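Local coordinates for B12-binding domain-containing protein (Kitasatospora setae, PDB 6WTE) that binds cobalamin and a [4Fe-4S] cluster and, as the radical SAM methylase TsrM, transfers methyl groups by a non-radical route, at residues D72-V83 with M464-C475. Residues are numbered along the deposited sequence; the frame is centred on the assembly and turned at random.
Sequences DTVYAFEQRPFV and MFDEHGNFRLVC
Pro81 lays its ring over one face of Phe471: Pro81 CG sits 3.6 Å from the centroid of the Phe471 ring and 5° off its normal, a CH-pi contact. Val83 reaches the same ring at its edge, near the plane, with CG2 3.5 Å from Phe471 CE1; that methyl lies between the backbone N and the carbonyl carbon of its own residue (chi1 -61° places CG1 beside the N), and it also meets Met464 SD. Next along the loop, Leu473 rests its CD2 methyl against Asp72, 3.7 Å from Asp72 CB, while the Asp72 carboxylate accepts from Val74 N in an Asx turn and pairs with Arg412. No clear direct hydrogen bond joins 72-83 to 464-475; a water bridges them instead, donating to Gln79 OE1 (2.8 Å) and accepting from Leu473 N (3.0 Å). Gln79 OE1 also accepts from Asn439 N, and NE2 donates to Ala76 O at 3.0 Å, nearly in line with that carbonyl, and to Gln437 OE1; together these bonds fix the amide's rotation beside Cys475 SG. An alanine at Gln79 is likely to leave the bridging water and Asn439 N without their acceptor and open a gap beside Cys475 SG. Through Thr73, the 72-83 loop binds cobalamin; this loop, after strand 63-67 of the B12-binding domain, packs on the loop leading into strand 475-476, which pairs antiparallel with strand 404-412 of the radical SAM sheet.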
loop_
_atom_site.group_PDB
_atom_site.type_symbol
_atom_site.label_atom_id
_atom_site.label_comp_id
_atom_site.label_asym_id
_atom_site.label_seq_id
_atom_site.Cartn_x
_atom_site.Cartn_y
_atom_site.Cartn_z
ATOM N N ASP A 72 7.682 4.700 -4.141
ATOM C CA ASP A 72 8.739 5.223 -3.287
ATOM C C ASP A 72 8.395 4.810 -1.863
ATOM O O ASP A 72 7.386 4.145 -1.626
ATOM C CB ASP A 72 8.893 6.750 -3.422
ATOM C CG ASP A 72 7.633 7.517 -3.066
ATOM O OD1 ASP A 72 6.643 7.426 -3.822
ATOM O OD2 ASP A 72 7.641 8.236 -2.033
ATOM N N THR A 73 9.241 5.208 -0.911
ATOM C CA THR A 73 8.973 4.841 0.475
ATOM C C THR A 73 7.790 5.597 1.057
ATOM O O THR A 73 7.247 5.161 2.076
ATOM C CB THR A 73 10.202 5.084 1.354
ATOM O OG1 THR A 73 10.454 6.492 1.445
ATOM C CG2 THR A 73 11.422 4.375 0.781
ATOM N N VAL A 74 7.404 6.726 0.452
ATOM C CA VAL A 74 6.232 7.521 0.825
ATOM C C VAL A 74 6.514 8.287 2.122
ATOM O O VAL A 74 5.674 9.054 2.605
ATOM C CB VAL A 74 4.972 6.625 0.877
ATOM C CG1 VAL A 74 3.742 7.329 1.422
ATOM C CG2 VAL A 74 4.663 6.120 -0.531
ATOM N N TYR A 75 7.730 8.156 2.653
ATOM C CA TYR A 75 8.165 9.003 3.761
ATOM C C TYR A 75 8.530 10.373 3.205
ATOM O O TYR A 75 9.471 10.488 2.414
ATOM C CB TYR A 75 9.371 8.397 4.475
ATOM C CG TYR A 75 9.068 7.251 5.409
ATOM C CD1 TYR A 75 8.240 7.425 6.512
ATOM C CD2 TYR A 75 9.642 6.003 5.210
ATOM C CE1 TYR A 75 7.975 6.377 7.381
ATOM C CE2 TYR A 75 9.380 4.952 6.072
ATOM C CZ TYR A 75 8.548 5.143 7.153
ATOM O OH TYR A 75 8.289 4.096 8.011
ATOM N N ALA A 76 7.802 11.412 3.629
ATOM C CA ALA A 76 7.961 12.726 3.012
ATOM C C ALA A 76 9.353 13.307 3.225
ATOM O O ALA A 76 9.866 14.019 2.353
ATOM C CB ALA A 76 6.899 13.690 3.547
ATOM N N PHE A 77 9.974 13.041 4.369
ATOM C CA PHE A 77 11.309 13.574 4.607
ATOM C C PHE A 77 12.388 12.818 3.841
ATOM O O PHE A 77 13.499 13.338 3.695
ATOM C CB PHE A 77 11.627 13.556 6.106
ATOM C CG PHE A 77 11.246 12.274 6.787
ATOM C CD1 PHE A 77 9.954 12.072 7.250
ATOM C CD2 PHE A 77 12.180 11.261 6.957
ATOM C CE1 PHE A 77 9.600 10.888 7.867
ATOM C CE2 PHE A 77 11.829 10.075 7.583
ATOM C CZ PHE A 77 10.539 9.889 8.033
ATOM N N GLU A 78 12.079 11.633 3.314
ATOM C CA GLU A 78 13.074 10.794 2.655
ATOM C C GLU A 78 13.091 10.972 1.143
ATOM O O GLU A 78 14.152 11.226 0.566
ATOM C CB GLU A 78 12.828 9.317 2.982
ATOM C CG GLU A 78 13.963 8.417 2.522
ATOM C CD GLU A 78 13.728 6.957 2.848
ATOM O OE1 GLU A 78 12.631 6.623 3.347
ATOM O OE2 GLU A 78 14.649 6.147 2.598
ATOM N N GLN A 79 11.939 10.848 0.493
ATOM C CA GLN A 79 11.833 10.992 -0.956
ATOM C C GLN A 79 12.799 10.043 -1.667
ATOM O O GLN A 79 13.647 10.442 -2.474
ATOM C CB GLN A 79 12.057 12.449 -1.359
ATOM C CG GLN A 79 10.942 13.343 -0.844
ATOM C CD GLN A 79 11.260 14.808 -0.965
ATOM O OE1 GLN A 79 11.921 15.237 -1.910
ATOM N NE2 GLN A 79 10.800 15.592 0.001
ATOM N N ARG A 80 12.655 8.765 -1.333
ATOM C CA ARG A 80 13.467 7.713 -1.932
ATOM C C ARG A 80 12.613 6.921 -2.910
ATOM O O ARG A 80 11.748 6.141 -2.485
ATOM C CB ARG A 80 14.059 6.785 -0.871
ATOM C CG ARG A 80 14.751 5.569 -1.477
ATOM C CD ARG A 80 15.851 5.019 -0.587
ATOM N NE ARG A 80 16.501 3.866 -1.204
ATOM C CZ ARG A 80 16.189 2.602 -0.937
ATOM N NH1 ARG A 80 15.235 2.323 -0.057
ATOM N NH2 ARG A 80 16.831 1.616 -1.549
ATOM N N PRO A 81 12.806 7.091 -4.214
ATOM C CA PRO A 81 11.968 6.389 -5.188
ATOM C C PRO A 81 12.408 4.952 -5.412
ATOM O O PRO A 81 13.571 4.593 -5.222
ATOM C CB PRO A 81 12.168 7.207 -6.467
ATOM C CG PRO A 81 13.560 7.705 -6.348
ATOM C CD PRO A 81 13.774 7.986 -4.873
ATOM N N PHE A 82 11.441 4.128 -5.821
ATOM C CA PHE A 82 11.716 2.785 -6.309
ATOM C C PHE A 82 11.560 2.641 -7.819
ATOM O O PHE A 82 12.044 1.652 -8.377
ATOM C CB PHE A 82 10.782 1.763 -5.641
ATOM C CG PHE A 82 10.952 1.651 -4.150
ATOM C CD1 PHE A 82 12.164 1.260 -3.603
ATOM C CD2 PHE A 82 9.887 1.897 -3.300
ATOM C CE1 PHE A 82 12.317 1.141 -2.230
ATOM C CE2 PHE A 82 10.032 1.778 -1.925
ATOM C CZ PHE A 82 11.249 1.405 -1.393
ATOM N N VAL A 83 10.902 3.591 -8.493
ATOM C CA VAL A 83 10.562 3.374 -9.899
ATOM C C VAL A 83 11.801 3.358 -10.788
ATOM O O VAL A 83 11.784 2.746 -11.861
ATOM C CB VAL A 83 9.547 4.428 -10.384
ATOM C CG1 VAL A 83 8.257 4.346 -9.577
ATOM C CG2 VAL A 83 10.149 5.822 -10.309
ATOM N N MET A 464 6.406 13.412 -9.372
ATOM C CA MET A 464 7.609 12.636 -9.102
ATOM C C MET A 464 8.836 13.101 -9.877
ATOM O O MET A 464 9.960 12.829 -9.434
ATOM C CB MET A 464 7.354 11.154 -9.418
ATOM C CG MET A 464 8.452 10.203 -8.989
ATOM S SD MET A 464 7.865 8.506 -8.990
ATOM C CE MET A 464 6.689 8.548 -7.644
ATOM N N PHE A 465 8.664 13.783 -11.008
ATOM C CA PHE A 465 9.767 14.188 -11.864
ATOM C C PHE A 465 9.655 15.668 -12.192
ATOM O O PHE A 465 8.554 16.200 -12.337
ATOM C CB PHE A 465 9.778 13.404 -13.183
ATOM C CG PHE A 465 9.838 11.914 -13.012
ATOM C CD1 PHE A 465 11.059 11.267 -12.913
ATOM C CD2 PHE A 465 8.678 11.155 -12.991
ATOM C CE1 PHE A 465 11.123 9.895 -12.767
ATOM C CE2 PHE A 465 8.734 9.777 -12.846
ATOM C CZ PHE A 465 9.959 9.146 -12.737
ATOM N N ASP A 466 10.800 16.328 -12.336
ATOM C CA ASP A 466 10.765 17.709 -12.788
ATOM C C ASP A 466 10.730 17.758 -14.317
ATOM O O ASP A 466 10.641 16.732 -14.998
ATOM C CB ASP A 466 11.934 18.512 -12.201
ATOM C CG ASP A 466 13.302 18.087 -12.731
ATOM O OD1 ASP A 466 13.403 17.300 -13.697
ATOM O OD2 ASP A 466 14.303 18.569 -12.160
ATOM N N GLU A 467 10.794 18.977 -14.858
ATOM C CA GLU A 467 10.655 19.176 -16.297
ATOM C C GLU A 467 11.789 18.520 -17.076
ATOM O O GLU A 467 11.613 18.175 -18.250
ATOM C CB GLU A 467 10.594 20.674 -16.608
ATOM C CG GLU A 467 9.383 21.406 -16.021
ATOM C CD GLU A 467 9.531 21.756 -14.543
ATOM O OE1 GLU A 467 10.492 21.283 -13.894
ATOM O OE2 GLU A 467 8.684 22.524 -14.030
ATOM N N HIS A 468 12.946 18.334 -16.452
ATOM C CA HIS A 468 14.091 17.726 -17.114
ATOM C C HIS A 468 14.131 16.212 -16.957
ATOM O O HIS A 468 15.063 15.576 -17.458
ATOM C CB HIS A 468 15.391 18.334 -16.579
ATOM C CG HIS A 468 15.476 19.819 -16.750
ATOM N ND1 HIS A 468 15.444 20.694 -15.686
ATOM C CD2 HIS A 468 15.581 20.583 -17.862
ATOM C CE1 HIS A 468 15.532 21.933 -16.134
ATOM N NE2 HIS A 468 15.618 21.894 -17.452
ATOM N N GLY A 469 13.149 15.620 -16.286
ATOM C CA GLY A 469 13.136 14.194 -16.062
ATOM C C GLY A 469 13.864 13.734 -14.818
ATOM O O GLY A 469 13.939 12.523 -14.577
ATOM N N ASN A 470 14.399 14.650 -14.020
ATOM C CA ASN A 470 15.069 14.271 -12.786
ATOM C C ASN A 470 14.043 13.963 -11.704
ATOM O O ASN A 470 12.941 14.513 -11.698
ATOM C CB ASN A 470 15.994 15.392 -12.312
ATOM C CG ASN A 470 17.017 15.784 -13.359
ATOM O OD1 ASN A 470 16.982 16.891 -13.895
ATOM N ND2 ASN A 470 17.935 14.876 -13.655
ATOM N N PHE A 471 14.414 13.070 -10.785
ATOM C CA PHE A 471 13.543 12.783 -9.654
ATOM C C PHE A 471 13.310 14.041 -8.835
ATOM O O PHE A 471 14.255 14.734 -8.447
ATOM C CB PHE A 471 14.142 11.691 -8.771
ATOM C CG PHE A 471 13.846 10.303 -9.251
ATOM C CD1 PHE A 471 12.540 9.903 -9.488
ATOM C CD2 PHE A 471 14.873 9.406 -9.473
ATOM C CE1 PHE A 471 12.265 8.619 -9.925
ATOM C CE2 PHE A 471 14.606 8.127 -9.919
ATOM C CZ PHE A 471 13.304 7.736 -10.145
ATOM N N ARG A 472 12.038 14.331 -8.578
ATOM C CA ARG A 472 11.624 15.509 -7.820
ATOM C C ARG A 472 10.286 15.133 -7.185
ATOM O O ARG A 472 9.208 15.513 -7.653
ATOM C CB ARG A 472 11.529 16.747 -8.713
ATOM C CG ARG A 472 11.591 18.062 -7.961
ATOM C CD ARG A 472 10.209 18.615 -7.671
ATOM N NE ARG A 472 9.586 19.219 -8.846
ATOM C CZ ARG A 472 8.655 18.624 -9.583
ATOM N NH1 ARG A 472 8.249 17.409 -9.273
ATOM N NH2 ARG A 472 8.131 19.248 -10.628
ATOM N N LEU A 473 10.370 14.335 -6.121
ATOM C CA LEU A 473 9.191 13.807 -5.444
ATOM C C LEU A 473 8.558 14.913 -4.614
ATOM O O LEU A 473 9.203 15.461 -3.714
ATOM C CB LEU A 473 9.563 12.618 -4.564
ATOM C CG LEU A 473 9.684 11.248 -5.237
ATOM C CD1 LEU A 473 10.755 11.240 -6.322
ATOM C CD2 LEU A 473 9.982 10.189 -4.181
ATOM N N VAL A 474 7.299 15.233 -4.916
ATOM C CA VAL A 474 6.620 16.402 -4.363
ATOM C C VAL A 474 5.938 16.041 -3.050
ATOM O O VAL A 474 5.364 14.951 -2.916
ATOM C CB VAL A 474 5.611 16.951 -5.385
ATOM C CG1 VAL A 474 4.823 18.080 -4.797
ATOM C CG2 VAL A 474 6.346 17.424 -6.634
ATOM N N CYS A 475 5.988 16.968 -2.081
ATOM C CA CYS A 475 5.417 16.782 -0.752
ATOM C C CYS A 475 4.676 18.036 -0.316
ATOM O O CYS A 475 4.887 19.126 -0.851
ATOM C CB CYS A 475 6.491 16.479 0.295
ATOM S SG CYS A 475 7.443 14.997 -0.077
HETATM O O HOH W 1 12.783 14.347 -4.370
#